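Local coordinates for protein fatty acid CoA ligase (Marinactinospora thermotolerans, PDB 6SQ8) that belongs to the AMP-binding enzyme family (ANL clan) and binds adenosine monophosphate together with 1-ethanoyl-9H-pyrido[3,4-b]indole-3-carboxylic acid, at residues Leu80-Ala85 with Pro201-Gly206; Leu197-Leu202 with Thr241-Ala246; Ala100-Pro105 with Val122-Gly127. All coordinates share one frame; numbering follows the deposited sequence.

Overall arrangement
All three contacts lie in the AMP-binding family region of the chain and run from the ligand pocket out to a peripheral sheet. Contacts 1 and 2 have centres about 13 Å apart and share P201 and L202, which lie in the connection between strand 195-198 and helix 205-215. They also meet at the pocket of 1-ethanoyl-9H-pyrido[3,4-b]indole-3-carboxylic acid (EQ2), where CD2 of L205 (contact 1) packs on CZ of F244 (contact 2) at 3.6 Å. Contact 3 is a strand pair in the five-stranded parallel sheet. Its centre is about 16 Å from that of contact 1, which it touches through L101 and L80, and about 25 Å from that of contact 2, which it does not touch.

Contact 1: residues Leu80-Ala85 with Pro201-Gly206; sequences LRPTAA and PLSDLG. With EQ2 (1-ethanoyl-9~{H}-pyrido[3,4-b]indole-3-carboxylic acid), chain F.
Between the loop that follows strand 76-79 and the turn that enters helix 205-215, R81 grips D204 in a side-on salt bridge. Each carboxylate oxygen has its own nitrogen: NE of R81 lies 3.0 Å from OD2 of D204, and NH2 of R81 lies 3.1 Å from OD1 of D204. The two flat groups are far from coplanar, with their planes 56° apart. Both nitrogens stand above the carboxylate plane, whereas the oxygens are only modestly tilted from the guanidinium plane. The arginine chain is bent at chi3 (-62°), which sets NE over the carboxylate while CG and CD run past OD2. NH2 has a further acceptor in the backbone O of F160, and the same side chain rests on Q300. From the opposite face of the carboxylate, OG of S203 donates to OD2 of D204 at 3.1 Å, leaving that oxygen held between two donors.

S203 and D204 end a type I beta turn, P201 to D204, and both have their CB atoms directed toward the 80-85 loop. D204 occupies the N-cap position of helix 205-215, yet its carboxylate makes no capping bond. Next to the polar cluster, the pyrrolidine rings of P82 and P201 meet nearly at right angles, CG of P82 lying 4.0 Å from CB of P201. CD of P82 also packs against OG of S203, 3.5 Å away, and CB of S203 lies 3.9 Å from the backbone O of L80. L205, next after D204, belongs to the ligand pocket, and its CD1 approaches N2 of EQ2 to 3.5 Å.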
# COMPACT_ATOMS: atom_id res chain seq x y z
N LEU A 80 -3.03 -6.81 11.94
CA LEU A 80 -3.84 -7.84 11.31
C LEU A 80 -4.84 -7.20 10.35
O LEU A 80 -5.78 -6.52 10.76
CB LEU A 80 -4.53 -8.64 12.41
CG LEU A 80 -3.59 -9.45 13.29
CD1 LEU A 80 -4.35 -10.04 14.48
CD2 LEU A 80 -2.93 -10.55 12.48
N ARG A 81 -4.61 -7.46 9.07
CA ARG A 81 -5.33 -6.90 7.94
C ARG A 81 -6.80 -7.30 8.01
O ARG A 81 -7.10 -8.48 8.20
CB ARG A 81 -4.66 -7.44 6.67
CG ARG A 81 -4.75 -6.56 5.44
CD ARG A 81 -3.67 -6.96 4.45
NE ARG A 81 -2.34 -6.77 5.04
CZ ARG A 81 -1.27 -7.48 4.75
NH1 ARG A 81 -1.37 -8.49 3.91
NH2 ARG A 81 -0.12 -7.18 5.31
N PRO A 82 -7.76 -6.36 7.87
CA PRO A 82 -9.19 -6.71 7.88
C PRO A 82 -9.66 -7.59 6.69
O PRO A 82 -10.55 -8.42 6.88
CB PRO A 82 -9.90 -5.35 7.86
CG PRO A 82 -8.89 -4.42 7.25
CD PRO A 82 -7.54 -4.91 7.72
N THR A 83 -9.06 -7.40 5.51
CA THR A 83 -9.43 -8.17 4.30
C THR A 83 -8.88 -9.61 4.34
O THR A 83 -9.31 -10.45 3.55
CB THR A 83 -8.94 -7.50 3.01
OG1 THR A 83 -7.57 -7.16 3.20
CG2 THR A 83 -9.73 -6.25 2.65
N ALA A 84 -7.91 -9.89 5.21
CA ALA A 84 -7.25 -11.19 5.23
C ALA A 84 -8.17 -12.25 5.85
O ALA A 84 -9.01 -11.95 6.71
CB ALA A 84 -5.94 -11.10 5.97
N ALA A 85 -7.99 -13.49 5.39
CA ALA A 85 -8.71 -14.65 5.88
C ALA A 85 -8.22 -14.98 7.29
O ALA A 85 -7.10 -14.62 7.67
CB ALA A 85 -8.51 -15.82 4.95
N PRO A 201 -6.86 0.94 5.39
CA PRO A 201 -6.79 0.37 6.73
C PRO A 201 -5.55 0.84 7.50
O PRO A 201 -4.46 0.90 6.92
CB PRO A 201 -6.69 -1.15 6.47
CG PRO A 201 -7.25 -1.33 5.09
CD PRO A 201 -6.83 -0.09 4.34
N LEU A 202 -5.73 1.13 8.80
CA LEU A 202 -4.66 1.54 9.70
C LEU A 202 -3.68 0.38 9.97
O LEU A 202 -2.61 0.61 10.54
CB LEU A 202 -5.27 2.03 11.01
CG LEU A 202 -5.87 3.44 10.97
CD1 LEU A 202 -6.43 3.82 12.36
CD2 LEU A 202 -4.84 4.47 10.49
N SER A 203 -4.04 -0.84 9.58
CA SER A 203 -3.20 -2.01 9.82
C SER A 203 -1.93 -2.01 8.95
O SER A 203 -0.96 -2.67 9.31
CB SER A 203 -3.99 -3.27 9.60
OG SER A 203 -4.49 -3.31 8.27
N ASP A 204 -1.93 -1.29 7.81
CA ASP A 204 -0.76 -1.27 6.88
C ASP A 204 -0.37 0.18 6.55
O ASP A 204 -0.18 0.97 7.46
CB ASP A 204 -1.02 -2.17 5.68
CG ASP A 204 -1.24 -3.61 6.09
OD1 ASP A 204 -0.25 -4.30 6.39
OD2 ASP A 204 -2.41 -4.03 6.14
N LEU A 205 -0.23 0.52 5.27
CA LEU A 205 0.29 1.82 4.89
C LEU A 205 -0.48 2.95 5.58
O LEU A 205 0.10 3.94 6.01
CB LEU A 205 0.24 2.00 3.38
CG LEU A 205 0.67 3.37 2.87
CD1 LEU A 205 2.09 3.67 3.30
CD2 LEU A 205 0.55 3.44 1.35
N GLY A 206 -1.80 2.78 5.71
CA GLY A 206 -2.66 3.78 6.38
C GLY A 206 -2.12 4.21 7.73
O GLY A 206 -2.10 5.39 8.06
C1 EQ2 F . 3.75 4.11 -1.42
C2 EQ2 F . 2.97 2.89 -1.77
O1 EQ2 F . 2.10 2.97 -2.62
C3 EQ2 F . 3.25 1.60 -1.05
N1 EQ2 F . 2.79 0.48 -1.63
C4 EQ2 F . 2.97 -0.71 -1.04
C5 EQ2 F . 2.40 -1.93 -1.73
O2 EQ2 F . 1.84 -1.77 -2.83
O3 EQ2 F . 2.49 -2.99 -1.10
C6 EQ2 F . 3.62 -0.84 0.18
C7 EQ2 F . 4.11 0.29 0.81
C8 EQ2 F . 4.82 0.54 2.03
C9 EQ2 F . 5.30 -0.25 3.07
C10 EQ2 F . 5.97 0.35 4.11
C11 EQ2 F . 6.17 1.73 4.14
C12 EQ2 F . 5.72 2.54 3.13
C13 EQ2 F . 5.04 1.93 2.07
N2 EQ2 F . 4.48 2.51 0.95
C14 EQ2 F . 3.92 1.54 0.18

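Contact 2: residues Leu197-Leu202 with Thr241-Ala246; sequences LIPIPL and THVFLA
V243 fits its CG2 methyl into the hollow formed by L197 and P199. L197 lies alongside it, pointing the same way, with CB 3.8 Å from CG2 of V243; CD of P199 closes the other end of the hollow at 4.3 Å from that same CG2. V243 presents this branch because CG2 is anti to the backbone N, beside the carbonyl carbon. The P199 ring then acts as a bump of its own: its CG meets CD2 of L245 at 4.1 Å, the two side chains crossing at about a right angle. L245 starts off pointing away from the 197-202 segment, and its tip turns back to make this contact.

Strands 195-198 and 242-245 are parallel neighbours in the alpha/beta core, flanked by strands 219-222 and 269-273 respectively. Their short pairing centres on a bridge between L197 and V243. N of L197 donates to O of H242 at 2.8 Å, while the return bond from N of F244 to O of L197 is weak, at 3.4 Å. After I198 the segment leaves the strand: the CA atoms of I200 and L245 are 7.1 Å apart, and the P199 ring lies against the backbone O of F244.

CG of F244, anti to its backbone N (chi1 -166°), carries the ring to the side of the strand away from V243, where CD1 of I200 comes within 3.6 Å of CD1 of F244. The ring also touches L205 and L209 of helix 205-215 and EQ2, whose pocket it lines. W249 of helix 247-255 packs on both P199 and I200.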
# COMPACT_ATOMS: atom_id res chain seq x y z
N LEU A 197 -6.58 12.69 5.10
CA LEU A 197 -7.72 11.80 5.07
C LEU A 197 -7.20 10.38 4.79
O LEU A 197 -6.55 10.14 3.77
CB LEU A 197 -8.66 12.26 3.95
CG LEU A 197 -10.16 12.12 4.20
CD1 LEU A 197 -10.93 11.89 2.89
CD2 LEU A 197 -10.48 11.01 5.18
N ILE A 198 -7.50 9.46 5.69
CA ILE A 198 -7.01 8.12 5.56
C ILE A 198 -8.19 7.15 5.59
O ILE A 198 -8.65 6.77 6.66
CB ILE A 198 -5.99 7.79 6.66
CG1 ILE A 198 -4.91 8.88 6.71
CG2 ILE A 198 -5.40 6.41 6.43
CD1 ILE A 198 -3.72 8.53 7.54
N PRO A 199 -8.66 6.72 4.41
CA PRO A 199 -9.68 5.68 4.30
C PRO A 199 -9.12 4.28 4.02
O PRO A 199 -9.89 3.35 3.87
CB PRO A 199 -10.44 6.19 3.08
CG PRO A 199 -9.35 6.72 2.17
CD PRO A 199 -8.28 7.26 3.10
N ILE A 200 -7.80 4.14 3.93
CA ILE A 200 -7.20 2.82 3.80
C ILE A 200 -6.96 2.27 5.20
O ILE A 200 -6.86 3.03 6.15
CB ILE A 200 -5.90 2.86 2.96
CG1 ILE A 200 -4.80 3.69 3.62
CG2 ILE A 200 -6.20 3.33 1.56
CD1 ILE A 200 -3.55 3.83 2.77
N PRO A 201 -6.86 0.94 5.39
CA PRO A 201 -6.79 0.37 6.73
C PRO A 201 -5.55 0.84 7.50
O PRO A 201 -4.46 0.90 6.92
CB PRO A 201 -6.69 -1.15 6.47
CG PRO A 201 -7.25 -1.33 5.09
CD PRO A 201 -6.83 -0.09 4.34
N LEU A 202 -5.73 1.13 8.80
CA LEU A 202 -4.66 1.54 9.70
C LEU A 202 -3.68 0.38 9.97
O LEU A 202 -2.61 0.61 10.54
CB LEU A 202 -5.27 2.03 11.01
CG LEU A 202 -5.87 3.44 10.97
CD1 LEU A 202 -6.43 3.82 12.36
CD2 LEU A 202 -4.84 4.47 10.49
N THR A 241 -6.28 18.35 3.33
CA THR A 241 -5.23 18.78 2.43
C THR A 241 -4.65 17.59 1.67
O THR A 241 -4.11 17.74 0.58
CB THR A 241 -4.09 19.46 3.20
OG1 THR A 241 -3.56 18.49 4.12
CG2 THR A 241 -4.53 20.70 3.93
N HIS A 242 -4.73 16.40 2.27
CA HIS A 242 -4.17 15.21 1.71
C HIS A 242 -5.17 14.08 1.86
O HIS A 242 -5.99 14.11 2.79
CB HIS A 242 -2.86 14.85 2.40
CG HIS A 242 -1.77 15.85 2.22
ND1 HIS A 242 -1.87 17.15 2.69
CD2 HIS A 242 -0.56 15.74 1.64
CE1 HIS A 242 -0.77 17.80 2.40
NE2 HIS A 242 0.06 16.95 1.76
N VAL A 243 -5.09 13.12 0.94
CA VAL A 243 -5.83 11.88 1.01
C VAL A 243 -5.04 10.82 0.26
O VAL A 243 -4.35 11.13 -0.69
CB VAL A 243 -7.25 12.03 0.45
CG1 VAL A 243 -7.24 12.48 -0.99
CG2 VAL A 243 -8.05 10.75 0.56
N PHE A 244 -5.16 9.57 0.70
CA PHE A 244 -4.59 8.45 0.01
C PHE A 244 -5.70 7.49 -0.41
O PHE A 244 -6.52 7.11 0.42
CB PHE A 244 -3.57 7.70 0.86
CG PHE A 244 -2.71 6.74 0.07
CD1 PHE A 244 -3.21 5.53 -0.37
CD2 PHE A 244 -1.40 7.07 -0.26
CE1 PHE A 244 -2.42 4.67 -1.12
CE2 PHE A 244 -0.62 6.21 -1.01
CZ PHE A 244 -1.13 5.01 -1.44
N LEU A 245 -5.67 7.10 -1.70
CA LEU A 245 -6.67 6.26 -2.34
C LEU A 245 -5.98 5.14 -3.11
O LEU A 245 -4.88 5.32 -3.65
CB LEU A 245 -7.45 7.12 -3.34
CG LEU A 245 -8.17 8.32 -2.75
CD1 LEU A 245 -8.76 9.15 -3.86
CD2 LEU A 245 -9.24 7.87 -1.78
N ALA A 246 -6.66 3.98 -3.16
CA ALA A 246 -6.36 2.96 -4.16
C ALA A 246 -6.72 3.52 -5.52
O ALA A 246 -7.63 4.34 -5.63
CB ALA A 246 -7.13 1.69 -3.88

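Contact 3: residues Ala100-Pro105 with Val122-Gly127; sequences ALVFEP and VVLSLG
V102 packs between L124 and L126 at the apolar centre of the pairing. Its CG2 methyl lies 4.1 Å from CB of L124, and its CG1 methyl, anti to the backbone N, is 3.5 Å from CD1 of L126. L42 and L38 of helix 28-44 close over this side, L42 on V102 and L124, L38 on L126.

F103 dominates the reverse side of the sheet. With chi1 at 71°, CG sits between the backbone N and the carbonyl carbon, and the ring swings toward the neighbouring strand. There CB of S125 lies over one ring face but displaced toward its rim, 4.1 Å from the centroid, in a CH-pi contact. V123 comes instead at the ring edge, its CG1 3.9 Å from CE1 of F103. The helix beneath this side is 108-117, the connection in a beta-alpha-beta unit that joins strand 98-103 to strand 122-125 within a five-stranded parallel sheet.

The segments 100-103 and 122-125 run parallel, 14° apart, with axes 4.7 Å from each other at closest. Regular parallel bonds join them, N of L101 to O of V122, N of L124 to O of L101, and N of F103 to O of L124; the last, from N of L126 to O of F103, measures 2.9 Å. Outward from there, CD2 of L126 rests on CG of E104 at 4.0 Å. The E104 carboxylate is engaged elsewhere, OE2 with OG1 of T60 and OE1 with N of A58. L126 is the centre of an inverse gamma turn, and OG of S125 spans it to donate to O of G127 at 2.6 Å.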
# COMPACT_ATOMS: atom_id res chain seq x y z
N ALA A 100 1.13 -11.04 22.54
CA ALA A 100 -0.17 -10.50 22.87
C ALA A 100 -1.01 -10.39 21.61
O ALA A 100 -0.49 -10.25 20.51
CB ALA A 100 -0.01 -9.16 23.55
N LEU A 101 -2.33 -10.45 21.80
CA LEU A 101 -3.32 -10.03 20.81
C LEU A 101 -4.18 -8.94 21.43
O LEU A 101 -4.88 -9.20 22.36
CB LEU A 101 -4.17 -11.23 20.39
CG LEU A 101 -5.37 -10.89 19.52
CD1 LEU A 101 -4.94 -10.54 18.10
CD2 LEU A 101 -6.38 -12.03 19.52
N VAL A 102 -4.08 -7.72 20.92
CA VAL A 102 -4.94 -6.62 21.32
C VAL A 102 -5.99 -6.46 20.23
O VAL A 102 -5.65 -6.43 19.06
CB VAL A 102 -4.14 -5.32 21.52
CG1 VAL A 102 -5.03 -4.17 21.97
CG2 VAL A 102 -3.00 -5.52 22.50
N PHE A 103 -7.27 -6.39 20.63
CA PHE A 103 -8.35 -6.28 19.65
C PHE A 103 -9.42 -5.31 20.16
O PHE A 103 -9.46 -4.97 21.33
CB PHE A 103 -8.94 -7.65 19.32
CG PHE A 103 -9.74 -8.28 20.43
CD1 PHE A 103 -9.12 -9.04 21.42
CD2 PHE A 103 -11.11 -8.14 20.48
CE1 PHE A 103 -9.86 -9.60 22.44
CE2 PHE A 103 -11.84 -8.71 21.51
CZ PHE A 103 -11.21 -9.44 22.48
N GLU A 104 -10.26 -4.85 19.22
CA GLU A 104 -11.36 -3.93 19.52
C GLU A 104 -12.66 -4.73 19.65
O GLU A 104 -12.80 -5.77 19.01
CB GLU A 104 -11.48 -2.85 18.44
CG GLU A 104 -10.43 -1.77 18.51
CD GLU A 104 -10.58 -0.67 17.47
OE1 GLU A 104 -11.03 -0.97 16.33
OE2 GLU A 104 -10.25 0.49 17.80
N PRO A 105 -13.63 -4.28 20.47
CA PRO A 105 -14.92 -4.96 20.62
C PRO A 105 -15.57 -5.33 19.28
O PRO A 105 -15.98 -6.47 19.12
CB PRO A 105 -15.79 -3.93 21.35
CG PRO A 105 -14.80 -3.13 22.17
CD PRO A 105 -13.55 -3.07 21.31
N VAL A 122 -1.05 -13.45 26.24
CA VAL A 122 -1.84 -12.35 26.80
C VAL A 122 -2.86 -11.93 25.74
O VAL A 122 -2.54 -11.79 24.57
CB VAL A 122 -0.94 -11.16 27.20
CG1 VAL A 122 -1.71 -10.06 27.89
CG2 VAL A 122 0.23 -11.61 28.06
N VAL A 123 -4.11 -11.73 26.16
CA VAL A 123 -5.19 -11.33 25.27
C VAL A 123 -5.87 -10.11 25.89
O VAL A 123 -6.48 -10.23 26.93
CB VAL A 123 -6.18 -12.48 25.00
CG1 VAL A 123 -7.38 -11.99 24.22
CG2 VAL A 123 -5.53 -13.63 24.25
N LEU A 124 -5.74 -8.96 25.23
CA LEU A 124 -6.20 -7.65 25.71
C LEU A 124 -7.17 -7.02 24.71
O LEU A 124 -7.17 -7.36 23.52
CB LEU A 124 -4.99 -6.76 25.92
CG LEU A 124 -3.87 -7.35 26.78
CD1 LEU A 124 -2.63 -6.48 26.75
CD2 LEU A 124 -4.33 -7.53 28.21
N SER A 125 -8.02 -6.11 25.19
CA SER A 125 -9.05 -5.51 24.36
C SER A 125 -9.16 -4.02 24.66
O SER A 125 -8.99 -3.58 25.79
CB SER A 125 -10.37 -6.21 24.55
OG SER A 125 -10.97 -5.85 25.78
N LEU A 126 -9.46 -3.24 23.62
CA LEU A 126 -9.68 -1.81 23.73
C LEU A 126 -11.14 -1.57 24.10
O LEU A 126 -11.98 -1.29 23.24
CB LEU A 126 -9.32 -1.16 22.39
CG LEU A 126 -7.94 -0.52 22.29
CD1 LEU A 126 -6.86 -1.38 22.93
CD2 LEU A 126 -7.61 -0.20 20.84
N GLY A 127 -11.43 -1.70 25.39
CA GLY A 127 -12.78 -1.57 25.93
C GLY A 127 -13.32 -2.92 26.40
O GLY A 127 -12.74 -3.95 26.06